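Local structure of putative amidohydrolase (Unidentified, 3MKV) at residues A[239-244]-A[264-269]. The protein probably hydrolyses dipeptides that end in proline, as a zinc-dependent prolidase of the amidohydrolase superfamily. Numbering follows the deposited sequence.
Sequences AAIARA and RLVAEH
Ile241 and Ala242 meet Val266 and Leu265 where two successive outer helices of the amidohydrolase TIM barrel, 238-246 and 260-269, lie side by side. Strand 251-254, which carries the zinc ligand His254, lies between them in the chain. The contact is wholly apolar and small, burying 110 Å² in all, and it rests on two pairs of side chains. In the inner one, CG2 of Ile241 lies 4.1 Å from CG2 of Val266, and the two branched side chains meet at a slant. Branching at CB suits both places, since it sets a methyl close to the backbone, within reach of the neighbouring helix. Ile241 also meets Ile258, and Val266 meets Ala271. The second pair is partly exposed. Leu265 has CG anti to its backbone N (chi1 179°), which extends the side chain until CD2 comes within 4.0 Å of Ala242 CB; the short alanine lets this longer residue reach the helix surface, and CD2 is equally near Ala242 CA. At the end of helix 260-269, His269 bonds back to Leu265 O through both its backbone N and ND1, from opposite faces of the carbonyl plane, the ring turned so that the oxygen lies in its plane, 3.0 Å from ND1.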
loop_
_atom_site.group_PDB
_atom_site.type_symbol
_atom_site.label_atom_id
_atom_site.label_comp_id
_atom_site.label_asym_id
_atom_site.label_seq_id
_atom_site.Cartn_x
_atom_site.Cartn_y
_atom_site.Cartn_z
ATOM N N ALA A 239 29.363 -2.189 -29.714
ATOM C CA ALA A 239 28.538 -3.231 -29.105
ATOM C C ALA A 239 27.110 -2.749 -28.811
ATOM O O ALA A 239 26.140 -3.429 -29.128
ATOM C CB ALA A 239 29.199 -3.733 -27.838
ATOM N N ALA A 240 26.996 -1.571 -28.199
ATOM C CA ALA A 240 25.699 -1.006 -27.832
ATOM C C ALA A 240 24.905 -0.516 -29.048
ATOM O O ALA A 240 23.699 -0.737 -29.159
ATOM C CB ALA A 240 25.888 0.109 -26.824
ATOM N N ILE A 241 25.591 0.137 -29.972
ATOM C CA ILE A 241 24.968 0.521 -31.220
ATOM C C ILE A 241 24.445 -0.695 -31.984
ATOM O O ILE A 241 23.303 -0.717 -32.441
ATOM C CB ILE A 241 25.956 1.264 -32.095
ATOM C CG1 ILE A 241 26.374 2.574 -31.410
ATOM C CG2 ILE A 241 25.357 1.490 -33.472
ATOM C CD1 ILE A 241 27.506 3.318 -32.109
ATOM N N ALA A 242 25.286 -1.715 -32.104
ATOM C CA ALA A 242 24.948 -2.908 -32.873
ATOM C C ALA A 242 23.714 -3.654 -32.348
ATOM O O ALA A 242 22.850 -4.066 -33.128
ATOM C CB ALA A 242 26.164 -3.851 -32.945
ATOM N N ARG A 243 23.634 -3.842 -31.033
ATOM C CA ARG A 243 22.537 -4.636 -30.461
ATOM C C ARG A 243 21.207 -3.904 -30.594
ATOM O O ARG A 243 20.166 -4.509 -30.882
ATOM C CB ARG A 243 22.816 -5.000 -28.999
ATOM C CG ARG A 243 23.246 -3.824 -28.144
ATOM C CD ARG A 243 23.871 -4.284 -26.828
ATOM N NE ARG A 243 23.011 -5.223 -26.112
ATOM C CZ ARG A 243 22.132 -4.884 -25.168
ATOM N NH1 ARG A 243 21.973 -3.610 -24.807
ATOM N NH2 ARG A 243 21.408 -5.828 -24.583
ATOM N N ALA A 244 21.261 -2.595 -30.382
ATOM C CA ALA A 244 20.109 -1.731 -30.543
ATOM C C ALA A 244 19.528 -1.858 -31.941
ATOM O O ALA A 244 18.320 -2.003 -32.121
ATOM C CB ALA A 244 20.506 -0.279 -30.262
ATOM N N ARG A 264 28.830 0.078 -40.972
ATOM C CA ARG A 264 28.330 -0.717 -42.080
ATOM C C ARG A 264 26.979 -1.331 -41.756
ATOM O O ARG A 264 26.058 -1.275 -42.563
ATOM C CB ARG A 264 29.334 -1.809 -42.471
ATOM C CG ARG A 264 30.421 -1.344 -43.440
ATOM C CD ARG A 264 31.058 -2.522 -44.203
ATOM N NE ARG A 264 31.803 -3.422 -43.321
ATOM C CZ ARG A 264 32.959 -3.109 -42.737
ATOM N NH1 ARG A 264 33.509 -1.914 -42.933
ATOM N NH2 ARG A 264 33.560 -3.983 -41.945
ATOM N N LEU A 265 26.865 -1.915 -40.569
ATOM C CA LEU A 265 25.647 -2.610 -40.152
ATOM C C LEU A 265 24.445 -1.671 -40.081
ATOM O O LEU A 265 23.335 -2.021 -40.497
ATOM C CB LEU A 265 25.873 -3.280 -38.799
ATOM C CG LEU A 265 24.677 -4.025 -38.210
ATOM C CD1 LEU A 265 24.555 -5.419 -38.812
ATOM C CD2 LEU A 265 24.817 -4.096 -36.698
ATOM N N VAL A 266 24.669 -0.480 -39.541
ATOM C CA VAL A 266 23.657 0.584 -39.573
ATOM C C VAL A 266 23.195 0.893 -40.999
ATOM O O VAL A 266 21.993 0.913 -41.288
ATOM C CB VAL A 266 24.205 1.881 -38.952
ATOM C CG1 VAL A 266 23.252 3.036 -39.195
ATOM C CG2 VAL A 266 24.461 1.684 -37.475
ATOM N N ALA A 267 24.159 1.139 -41.887
ATOM C CA ALA A 267 23.859 1.431 -43.291
ATOM C C ALA A 267 23.002 0.340 -43.902
ATOM O O ALA A 267 22.027 0.613 -44.594
ATOM C CB ALA A 267 25.140 1.575 -44.080
ATOM N N GLU A 268 23.385 -0.902 -43.638
ATOM C CA GLU A 268 22.740 -2.058 -44.232
ATOM C C GLU A 268 21.333 -2.262 -43.704
ATOM O O GLU A 268 20.484 -2.805 -44.398
ATOM C CB GLU A 268 23.569 -3.307 -43.966
ATOM C CG GLU A 268 22.888 -4.587 -44.395
ATOM C CD GLU A 268 23.255 -5.758 -43.506
ATOM O OE1 GLU A 268 24.315 -5.685 -42.839
ATOM O OE2 GLU A 268 22.479 -6.743 -43.474
ATOM N N HIS A 269 21.093 -1.846 -42.466
ATOM C CA HIS A 269 19.773 -1.991 -41.856
ATOM C C HIS A 269 18.839 -0.853 -42.230
ATOM O O HIS A 269 17.640 -0.939 -42.010
ATOM C CB HIS A 269 19.892 -2.060 -40.338
ATOM C CG HIS A 269 20.052 -3.446 -39.804
ATOM N ND1 HIS A 269 21.256 -4.114 -39.821
ATOM C CD2 HIS A 269 19.160 -4.285 -39.228
ATOM C CE1 HIS A 269 21.098 -5.309 -39.281
ATOM N NE2 HIS A 269 19.836 -5.437 -38.910
#